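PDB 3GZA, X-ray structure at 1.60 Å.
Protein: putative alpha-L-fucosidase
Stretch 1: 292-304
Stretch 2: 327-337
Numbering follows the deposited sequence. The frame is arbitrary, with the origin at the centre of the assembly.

Stretch 1, residues 292-304: NIYPLNTLMDKYE
Stretch 2 (327-337) AGDAQRLKEMG

Residues 293-295 are extended, from Ile293 (phi/psi -69/141) to Pro295 (-57/154), the N-cap of helix 296-304; Asn292 before them is at -104/12, and stretch 2 is helical throughout. The helix axes approach to 9.8 Å, their N-to-C directions 50° apart (signed crossing -50°). CA-CA pairs fix the register: Ile293-Asp329 at 6.7 Å and Leu296-Met336 at 6.1 Å.

One hydrogen bond crosses the contact. Arg332 NH1 donates to Tyr294 O at 2.9 Å with an N-H...O angle of 151°, and the acceptor lies at the guanidinium edge, near its plane. Arg332 (chi1 t, chi2 p, chi3 p, chi4 77°) is also held within its own helix by a salt bridge, NE to Glu335 OE1 at 2.8 Å, with Glu335 m, t, chi3 0°.

Van der Waals contacts accompany this polar link. Ile293 (p, t) lays CD1 over one guanidinium face, 3.6 Å from Arg332 NH1, while its CG2 is 3.5 Å from Asp329 OD2. Leu299 CD1 (m, t) meets Arg332 CG at 3.7 Å.

The apolar centre is a knob in a hole: selenomethionine Met336, extended (t, t, t), sits among Leu296, Leu299, Met300 and Tyr303. Its SE is 4.1 Å from Leu299 CB, its CE 4.2 Å from Tyr303 CB, its CG 4.3 Å from SE of selenomethionine Met300 (m, m, m). Leu296 (t, p) brings CD1 within 3.5 Å of Met336 CA.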

# COMPACT_ATOMS: atom_id res chain seq x y z
N ASN A 292 1.73 -28.55 -20.72
CA ASN A 292 0.87 -29.06 -19.68
C ASN A 292 -0.57 -28.63 -19.86
O ASN A 292 -1.38 -28.81 -19.01
CB ASN A 292 1.44 -28.70 -18.33
CG ASN A 292 2.80 -29.34 -18.13
OD1 ASN A 292 3.05 -30.45 -18.60
ND2 ASN A 292 3.70 -28.67 -17.43
N ILE A 293 -0.85 -28.08 -21.04
CA ILE A 293 -2.24 -27.81 -21.42
C ILE A 293 -2.97 -29.14 -21.65
O ILE A 293 -2.39 -30.10 -22.11
CB ILE A 293 -2.36 -26.95 -22.71
CG1 ILE A 293 -1.60 -27.54 -23.87
CG2 ILE A 293 -1.88 -25.51 -22.41
CD1 ILE A 293 -1.73 -26.77 -25.21
N TYR A 294 -4.24 -29.22 -21.23
CA TYR A 294 -4.99 -30.45 -21.45
C TYR A 294 -5.14 -30.79 -22.92
O TYR A 294 -5.40 -29.91 -23.73
CB TYR A 294 -6.40 -30.34 -20.85
CG TYR A 294 -6.52 -30.69 -19.36
CD1 TYR A 294 -6.14 -31.92 -18.91
CD2 TYR A 294 -7.01 -29.79 -18.46
CE1 TYR A 294 -6.24 -32.27 -17.58
CE2 TYR A 294 -7.14 -30.11 -17.14
CZ TYR A 294 -6.76 -31.35 -16.70
OH TYR A 294 -6.90 -31.73 -15.34
N PRO A 295 -4.96 -32.06 -23.28
CA PRO A 295 -5.31 -32.50 -24.62
C PRO A 295 -6.76 -32.23 -24.98
O PRO A 295 -7.65 -32.19 -24.09
CB PRO A 295 -5.06 -34.02 -24.57
CG PRO A 295 -4.08 -34.16 -23.55
CD PRO A 295 -4.29 -33.16 -22.53
N LEU A 296 -7.02 -32.09 -26.27
CA LEU A 296 -8.38 -31.87 -26.75
C LEU A 296 -9.33 -32.97 -26.30
O LEU A 296 -10.46 -32.67 -25.92
CB LEU A 296 -8.36 -31.78 -28.29
CG LEU A 296 -9.74 -31.63 -28.97
CD1 LEU A 296 -10.39 -30.36 -28.55
CD2 LEU A 296 -9.66 -31.76 -30.49
N ASN A 297 -8.91 -34.23 -26.32
CA ASN A 297 -9.78 -35.34 -25.95
C ASN A 297 -10.21 -35.22 -24.48
O ASN A 297 -11.39 -35.43 -24.14
CB ASN A 297 -9.19 -36.72 -26.25
N THR A 298 -9.29 -34.82 -23.61
CA THR A 298 -9.64 -34.58 -22.21
C THR A 298 -10.60 -33.41 -22.03
O THR A 298 -11.58 -33.52 -21.26
CB THR A 298 -8.37 -34.40 -21.38
OG1 THR A 298 -7.53 -35.53 -21.61
CG2 THR A 298 -8.72 -34.34 -19.89
N LEU A 299 -10.37 -32.32 -22.75
CA LEU A 299 -11.27 -31.18 -22.71
C LEU A 299 -12.69 -31.54 -23.16
O LEU A 299 -13.67 -31.01 -22.61
CB LEU A 299 -10.71 -30.04 -23.57
CG LEU A 299 -9.46 -29.35 -23.02
CD1 LEU A 299 -8.86 -28.38 -24.06
CD2 LEU A 299 -9.77 -28.68 -21.64
N MSE A 300 -12.80 -32.39 -24.17
CA MSE A 300 -14.11 -32.82 -24.65
C MSE A 300 -14.82 -33.69 -23.62
O MSE A 300 -16.02 -33.56 -23.44
CB MSE A 300 -14.00 -33.50 -25.99
CG MSE A 300 -13.54 -32.58 -27.07
SE MSE A 300 -14.54 -30.90 -27.27
CE MSE A 300 -16.36 -31.67 -27.47
N ASP A 301 -14.08 -34.57 -22.95
CA ASP A 301 -14.63 -35.40 -21.87
C ASP A 301 -15.18 -34.43 -20.79
O ASP A 301 -16.32 -34.59 -20.31
CB ASP A 301 -13.48 -36.27 -21.30
CG ASP A 301 -13.89 -37.18 -20.12
OD1 ASP A 301 -14.91 -37.88 -20.19
OD2 ASP A 301 -13.11 -37.23 -19.10
N LYS A 302 -14.41 -33.39 -20.45
CA LYS A 302 -14.87 -32.44 -19.43
C LYS A 302 -16.09 -31.68 -19.88
O LYS A 302 -17.04 -31.48 -19.09
CB LYS A 302 -13.74 -31.52 -18.99
CG LYS A 302 -12.60 -32.27 -18.29
CD LYS A 302 -11.49 -31.35 -17.90
CE LYS A 302 -10.33 -32.16 -17.27
NZ LYS A 302 -10.80 -33.16 -16.27
N TYR A 303 -16.09 -31.21 -21.12
CA TYR A 303 -17.27 -30.51 -21.68
C TYR A 303 -18.53 -31.35 -21.52
O TYR A 303 -19.58 -30.86 -21.05
CB TYR A 303 -16.99 -30.22 -23.18
CG TYR A 303 -18.16 -29.53 -23.89
CD1 TYR A 303 -18.32 -28.16 -23.79
CD2 TYR A 303 -19.05 -30.24 -24.65
CE1 TYR A 303 -19.37 -27.51 -24.40
CE2 TYR A 303 -20.08 -29.61 -25.29
CZ TYR A 303 -20.24 -28.27 -25.16
OH TYR A 303 -21.30 -27.62 -25.79
N GLU A 304 -18.45 -32.62 -21.89
CA GLU A 304 -19.64 -33.49 -21.83
C GLU A 304 -20.09 -33.75 -20.38
O GLU A 304 -21.26 -34.03 -20.13
CB GLU A 304 -19.39 -34.82 -22.58
CG GLU A 304 -19.23 -34.59 -24.08
CD GLU A 304 -19.09 -35.84 -24.88
OE1 GLU A 304 -19.26 -36.95 -24.35
OE2 GLU A 304 -18.82 -35.71 -26.09
N ALA A 327 0.69 -19.03 -27.45
CA ALA A 327 0.20 -19.55 -28.71
C ALA A 327 -0.38 -20.94 -28.62
O ALA A 327 -1.39 -21.26 -29.27
CB ALA A 327 1.38 -19.53 -29.72
N GLY A 328 0.29 -21.83 -27.89
CA GLY A 328 -0.18 -23.20 -27.76
C GLY A 328 -1.53 -23.31 -27.08
O GLY A 328 -2.38 -24.09 -27.49
N ASP A 329 -1.69 -22.53 -26.02
CA ASP A 329 -2.94 -22.45 -25.30
C ASP A 329 -4.07 -21.99 -26.23
O ASP A 329 -5.14 -22.54 -26.26
CB ASP A 329 -2.79 -21.51 -24.13
CG ASP A 329 -1.77 -21.98 -23.11
OD1 ASP A 329 -0.60 -22.25 -23.48
OD2 ASP A 329 -2.19 -22.05 -21.92
N ALA A 330 -3.81 -20.90 -26.94
CA ALA A 330 -4.79 -20.34 -27.89
C ALA A 330 -5.19 -21.35 -28.97
O ALA A 330 -6.37 -21.46 -29.35
CB ALA A 330 -4.21 -19.07 -28.55
N GLN A 331 -4.21 -22.09 -29.46
CA GLN A 331 -4.51 -23.08 -30.49
C GLN A 331 -5.40 -24.17 -29.90
O GLN A 331 -6.32 -24.60 -30.54
CB GLN A 331 -3.23 -23.64 -31.09
CG GLN A 331 -3.39 -24.79 -32.04
CD GLN A 331 -4.26 -24.47 -33.25
OE1 GLN A 331 -4.34 -23.32 -33.71
NE2 GLN A 331 -4.91 -25.50 -33.79
N ARG A 332 -5.08 -24.65 -28.70
CA ARG A 332 -5.88 -25.71 -28.06
C ARG A 332 -7.32 -25.27 -27.81
O ARG A 332 -8.25 -26.05 -27.93
CB ARG A 332 -5.25 -26.14 -26.73
CG ARG A 332 -5.96 -27.26 -26.01
CD ARG A 332 -6.10 -28.56 -26.87
NE ARG A 332 -4.94 -28.91 -27.71
CZ ARG A 332 -3.82 -29.47 -27.27
NH1 ARG A 332 -3.64 -29.73 -25.98
NH2 ARG A 332 -2.83 -29.70 -28.09
N LEU A 333 -7.47 -24.03 -27.38
CA LEU A 333 -8.77 -23.42 -27.20
C LEU A 333 -9.56 -23.41 -28.50
O LEU A 333 -10.74 -23.76 -28.50
CB LEU A 333 -8.63 -22.02 -26.62
CG LEU A 333 -8.18 -21.96 -25.16
CD1 LEU A 333 -7.71 -20.55 -24.76
CD2 LEU A 333 -9.26 -22.47 -24.16
N LYS A 334 -8.92 -23.02 -29.59
CA LYS A 334 -9.58 -23.02 -30.89
C LYS A 334 -10.01 -24.44 -31.25
O LYS A 334 -11.13 -24.68 -31.73
CB LYS A 334 -8.67 -22.44 -31.95
CG LYS A 334 -9.28 -22.50 -33.35
CD LYS A 334 -8.24 -22.09 -34.35
CE LYS A 334 -8.77 -22.01 -35.76
NZ LYS A 334 -9.05 -23.35 -36.31
N GLU A 335 -9.10 -25.39 -31.04
CA GLU A 335 -9.42 -26.78 -31.32
C GLU A 335 -10.67 -27.25 -30.53
O GLU A 335 -11.49 -28.01 -31.06
CB GLU A 335 -8.23 -27.69 -31.01
CG GLU A 335 -7.03 -27.51 -31.94
CD GLU A 335 -5.78 -28.19 -31.47
OE1 GLU A 335 -5.79 -28.83 -30.40
OE2 GLU A 335 -4.75 -28.05 -32.21
N MSE A 336 -10.79 -26.83 -29.27
CA MSE A 336 -11.94 -27.19 -28.41
C MSE A 336 -13.25 -26.65 -28.99
O MSE A 336 -14.22 -27.38 -29.15
CB MSE A 336 -11.74 -26.67 -27.01
CG MSE A 336 -12.80 -27.13 -26.07
SE MSE A 336 -12.56 -26.47 -24.31
CE MSE A 336 -13.94 -27.39 -23.41
N GLY A 337 -13.27 -25.37 -29.34
CA GLY A 337 -14.44 -24.76 -29.94
C GLY A 337 -14.78 -25.41 -31.25
O GLY A 337 -15.95 -25.69 -31.53